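Local structure of putative protein (Aquifex aeolicus, 1T6T) at residues H74-R77 with I78-K81; E84-S88 with Q89-V93. The protein is of unknown function but carries a Toprim domain, the fold shared by topoisomerases, primases and RNase M5-like enzymes, consistent with a role in nucleic acid processing. All coordinates share one frame; numbering follows the deposited sequence.

Contacts 1 and 2 lie in series on helix 73-88, the helix of the beta-alpha-beta unit that connects strand 64-67 to strand 92-94 of the parallel sheet. Contact 1 belongs to the first turns, is partly buried and faces the second subunit; contact 2 is a surface contact at the far end, about 14 Å away between centres, where the chain turns into strand 92-94. The chemistry changes accordingly. H74-K81 combines regular helical bonds with charged and amide side chains, several of them paired with other elements or the other chain. E84-V93 instead depends on backbone bonds that terminate the helix and on apolar packing of L86 against F91 and V93.

Contact 1. Residues H74-R77 with I78-K81; sequences HGER and INQK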
loop_
_atom_site.group_PDB
_atom_site.type_symbol
_atom_site.label_atom_id
_atom_site.label_comp_id
_atom_site.label_asym_id
_atom_site.label_seq_id
_atom_site.Cartn_x
_atom_site.Cartn_y
_atom_site.Cartn_z
ATOM N N HIS B 74 2.485 -2.307 -8.416
ATOM C CA HIS B 74 2.140 -1.567 -7.210
ATOM C C HIS B 74 3.398 -1.038 -6.518
ATOM O O HIS B 74 3.448 0.118 -6.100
ATOM C CB HIS B 74 1.343 -2.479 -6.270
ATOM C CG HIS B 74 0.926 -1.826 -4.990
ATOM N ND1 HIS B 74 1.729 -1.799 -3.871
ATOM C CD2 HIS B 74 -0.216 -1.181 -4.650
ATOM C CE1 HIS B 74 1.099 -1.168 -2.894
ATOM N NE2 HIS B 74 -0.082 -0.782 -3.342
ATOM N N GLY B 75 4.413 -1.889 -6.410
ATOM C CA GLY B 75 5.649 -1.482 -5.767
ATOM C C GLY B 75 6.444 -0.458 -6.561
ATOM O O GLY B 75 7.071 0.431 -5.984
ATOM N N GLU B 76 6.427 -0.579 -7.884
ATOM C CA GLU B 76 7.158 0.344 -8.741
ATOM C C GLU B 76 6.575 1.756 -8.668
ATOM O O GLU B 76 7.314 2.739 -8.704
ATOM C CB GLU B 76 7.149 -0.166 -10.183
ATOM C CG GLU B 76 8.060 0.600 -11.138
ATOM C CD GLU B 76 9.516 0.624 -10.689
ATOM O OE1 GLU B 76 10.033 -0.427 -10.256
ATOM O OE2 GLU B 76 10.148 1.697 -10.784
ATOM N N ARG B 77 5.251 1.862 -8.574
ATOM C CA ARG B 77 4.611 3.170 -8.472
ATOM C C ARG B 77 5.003 3.835 -7.156
ATOM O O ARG B 77 5.329 5.024 -7.119
ATOM C CB ARG B 77 3.090 3.028 -8.542
ATOM C CG ARG B 77 2.585 2.575 -9.897
ATOM C CD ARG B 77 1.106 2.244 -9.844
ATOM N NE ARG B 77 0.581 1.928 -11.168
ATOM C CZ ARG B 77 -0.613 1.389 -11.387
ATOM N NH1 ARG B 77 -1.409 1.102 -10.367
ATOM N NH2 ARG B 77 -1.014 1.142 -12.629
ATOM N N ILE B 78 4.976 3.067 -6.073
ATOM C CA ILE B 78 5.343 3.607 -4.770
ATOM C C ILE B 78 6.828 3.968 -4.764
ATOM O O ILE B 78 7.225 5.002 -4.227
ATOM C CB ILE B 78 5.062 2.595 -3.639
ATOM C CG1 ILE B 78 3.566 2.294 -3.582
ATOM C CG2 ILE B 78 5.530 3.159 -2.301
ATOM C CD1 ILE B 78 3.181 1.304 -2.502
ATOM N N ASN B 79 7.646 3.113 -5.369
ATOM C CA ASN B 79 9.076 3.368 -5.430
ATOM C C ASN B 79 9.340 4.714 -6.096
ATOM O O ASN B 79 10.098 5.531 -5.582
ATOM C CB ASN B 79 9.790 2.276 -6.226
ATOM C CG ASN B 79 11.300 2.394 -6.143
ATOM O OD1 ASN B 79 11.900 2.079 -5.118
ATOM N ND2 ASN B 79 11.918 2.867 -7.220
ATOM N N GLN B 80 8.710 4.939 -7.246
ATOM C CA GLN B 80 8.900 6.185 -7.982
ATOM C C GLN B 80 8.421 7.395 -7.200
ATOM O O GLN B 80 9.087 8.432 -7.175
ATOM C CB GLN B 80 8.177 6.124 -9.328
ATOM C CG GLN B 80 8.774 5.113 -10.288
ATOM C CD GLN B 80 10.285 5.250 -10.397
ATOM O OE1 GLN B 80 10.805 6.327 -10.699
ATOM N NE2 GLN B 80 10.998 4.155 -10.144
ATOM N N LYS B 81 7.263 7.258 -6.565
ATOM C CA LYS B 81 6.688 8.338 -5.772
ATOM C C LYS B 81 7.618 8.727 -4.625
ATOM O O LYS B 81 7.907 9.906 -4.413
ATOM C CB LYS B 81 5.339 7.895 -5.205
ATOM C CG LYS B 81 4.690 8.884 -4.251
ATOM C CD LYS B 81 4.295 10.155 -4.973
ATOM C CE LYS B 81 3.356 10.997 -4.133
ATOM N NZ LYS B 81 2.866 12.181 -4.896
#
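Q80 reaches back one turn to E76 near the start of helix 73-88, the helix of a beta-alpha-beta unit in the Toprim fold. Traced from its root, the Q80 side chain stays close to E76 from CB to NE2: CB lies 3.5 Å from E76 O, and CG comes within 3.2 Å of E76 O. The chain then bends at chi2 (-49°), so that CD turns toward the carboxylate and NE2 donates to E76 OE2 at 2.7 Å. NE2 meets OE2 nearly along its C-O axis, but OE2 lies 28° out of the Q80 amide plane, and the N-H points at it rather imperfectly (135°). A long amide suits this exposed position, for it can give an N-H to one carboxylate oxygen of E76 while R98 pairs with the other, OE1, in a salt bridge.

Beneath these side chains runs ordinary helical bonding, N79 N to G75 O and K81 N to R77 O among it; the I78 N to H74 O bond is weak. G75 brings no side chain to a buried place, and its own N bonds to D72, which probably belongs to the acidic DxD motif of Toprim domains. N79 turns its amide to E95, while the exposed R77 pairs with E110 of the second subunit and the H74 ring meets H74 of that subunit. I78 is buried, which suits its apolar branches. Its CG1 passes 3.3 Å from H74 O, and the extended branch brings CD1 obliquely against the imidazole, 3.3 Å from H74 CE1.

Contact 2. Residues E84-S88 with Q89-V93; sequences ELLSS and QGFLV
L86 and F91 meet where helix 73-88 ends, and backbone hydrogen bonds define the turn between them. F91 N donates to L86 O (3.0 Å, 157°), and G90 N donates to S87 O from well above the carbonyl plane. Q89 N adds two weak, bent bonds to L85 O and L86 O. G90 has positive phi (95°), where a side chain would jam against the preceding carbonyl oxygen; glycine suits the place. A water gives a bond to F91 O and a weak one to S87 O.

Polar side chains meet on the exposed side of the turn. S88 OG donates to L85 O at 2.6 Å and accepts from Q89 NE2 at 3.0 Å. A chi1 of 78° brings OG to L85 O from the side, only modestly tilted from the carbonyl plane. The small hydroxyl thus links the last turn to the folded-back amide.

Apolar contacts lie on the inner side. L86 CD2 touches F91 CD2 at 3.7 Å, while L86 O lies at the edge of the phenyl ring, in its plane. V93 CG2 packs on L86 CB at 3.9 Å. L86 is buried against V65 and L67, and F91 also rests on L58 of helix 51-58. With an alanine here in place of F91, the main-chain bond to L86 O could remain, but loss of the ring would probably leave a gap between L86 CD2 and L58.

The paired bonds around G90, with L86 and F91 packed across them, form a Schellman motif, which here leads the helix of a beta-alpha-beta crossover into strand 92-94, outermost in the sheet of this chain.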
loop_
_atom_site.group_PDB
_atom_site.type_symbol
_atom_site.label_atom_id
_atom_site.label_comp_id
_atom_site.label_asym_id
_atom_site.label_seq_id
_atom_site.Cartn_x
_atom_site.Cartn_y
_atom_site.Cartn_z
ATOM N N GLU B 84 11.005 10.336 -5.817
ATOM C CA GLU B 84 10.829 11.746 -6.143
ATOM C C GLU B 84 10.661 12.596 -4.882
ATOM O O GLU B 84 11.288 13.645 -4.746
ATOM C CB GLU B 84 9.616 11.914 -7.067
ATOM C CG GLU B 84 9.300 13.353 -7.473
ATOM C CD GLU B 84 10.496 14.099 -8.047
ATOM O OE1 GLU B 84 11.304 13.481 -8.780
ATOM O OE2 GLU B 84 10.616 15.315 -7.773
ATOM N N LEU B 85 9.823 12.141 -3.956
ATOM C CA LEU B 85 9.594 12.883 -2.725
ATOM C C LEU B 85 10.856 13.029 -1.884
ATOM O O LEU B 85 11.226 14.137 -1.494
ATOM C CB LEU B 85 8.507 12.215 -1.876
ATOM C CG LEU B 85 8.263 12.884 -0.514
ATOM C CD1 LEU B 85 7.871 14.345 -0.713
ATOM C CD2 LEU B 85 7.178 12.137 0.244
ATOM N N LEU B 86 11.515 11.914 -1.600
ATOM C CA LEU B 86 12.716 11.963 -0.781
ATOM C C LEU B 86 13.813 12.805 -1.414
ATOM O O LEU B 86 14.454 13.604 -0.732
ATOM C CB LEU B 86 13.213 10.540 -0.482
ATOM C CG LEU B 86 12.273 9.754 0.448
ATOM C CD1 LEU B 86 12.687 8.299 0.488
ATOM C CD2 LEU B 86 12.292 10.357 1.851
ATOM N N SER B 87 14.027 12.655 -2.715
ATOM C CA SER B 87 15.063 13.451 -3.358
ATOM C C SER B 87 14.693 14.940 -3.298
ATOM O O SER B 87 15.563 15.793 -3.126
ATOM C CB SER B 87 15.271 12.996 -4.813
ATOM O OG SER B 87 14.110 13.199 -5.600
ATOM N N SER B 88 13.402 15.251 -3.414
ATOM C CA SER B 88 12.962 16.645 -3.376
ATOM C C SER B 88 13.200 17.266 -2.004
ATOM O O SER B 88 13.342 18.483 -1.889
ATOM C CB SER B 88 11.472 16.765 -3.726
ATOM O OG SER B 88 10.648 16.394 -2.630
ATOM N N GLN B 89 13.245 16.429 -0.969
ATOM C CA GLN B 89 13.446 16.912 0.393
ATOM C C GLN B 89 14.906 16.897 0.839
ATOM O O GLN B 89 15.205 17.182 2.000
ATOM C CB GLN B 89 12.600 16.094 1.373
ATOM C CG GLN B 89 11.109 16.051 1.028
ATOM C CD GLN B 89 10.472 17.431 0.976
ATOM O OE1 GLN B 89 10.563 18.206 1.927
ATOM N NE2 GLN B 89 9.815 17.739 -0.139
ATOM N N GLY B 90 15.808 16.549 -0.073
ATOM C CA GLY B 90 17.225 16.542 0.253
ATOM C C GLY B 90 17.859 15.233 0.691
ATOM O O GLY B 90 19.018 15.221 1.111
ATOM N N PHE B 91 17.117 14.134 0.608
ATOM C CA PHE B 91 17.656 12.832 0.997
ATOM C C PHE B 91 18.368 12.147 -0.158
ATOM O O PHE B 91 18.042 12.376 -1.323
ATOM C CB PHE B 91 16.529 11.910 1.477
ATOM C CG PHE B 91 15.875 12.365 2.745
ATOM C CD1 PHE B 91 16.451 12.079 3.980
ATOM C CD2 PHE B 91 14.695 13.096 2.707
ATOM C CE1 PHE B 91 15.862 12.515 5.160
ATOM C CE2 PHE B 91 14.092 13.540 3.883
ATOM C CZ PHE B 91 14.678 13.249 5.112
ATOM N N LEU B 92 19.349 11.312 0.174
ATOM C CA LEU B 92 20.070 10.537 -0.827
ATOM C C LEU B 92 19.282 9.231 -0.929
ATOM O O LEU B 92 19.031 8.574 0.081
ATOM C CB LEU B 92 21.501 10.257 -0.364
ATOM C CG LEU B 92 22.383 11.502 -0.253
ATOM C CD1 LEU B 92 23.740 11.136 0.333
ATOM C CD2 LEU B 92 22.540 12.126 -1.631
ATOM N N VAL B 93 18.879 8.871 -2.140
ATOM C CA VAL B 93 18.092 7.664 -2.362
ATOM C C VAL B 93 18.927 6.528 -2.950
ATOM O O VAL B 93 19.568 6.686 -3.987
ATOM C CB VAL B 93 16.900 7.971 -3.305
ATOM C CG1 VAL B 93 16.112 6.707 -3.597
ATOM C CG2 VAL B 93 16.003 9.023 -2.666
HETATM O O HOH W 1 18.724 14.862 -2.413
#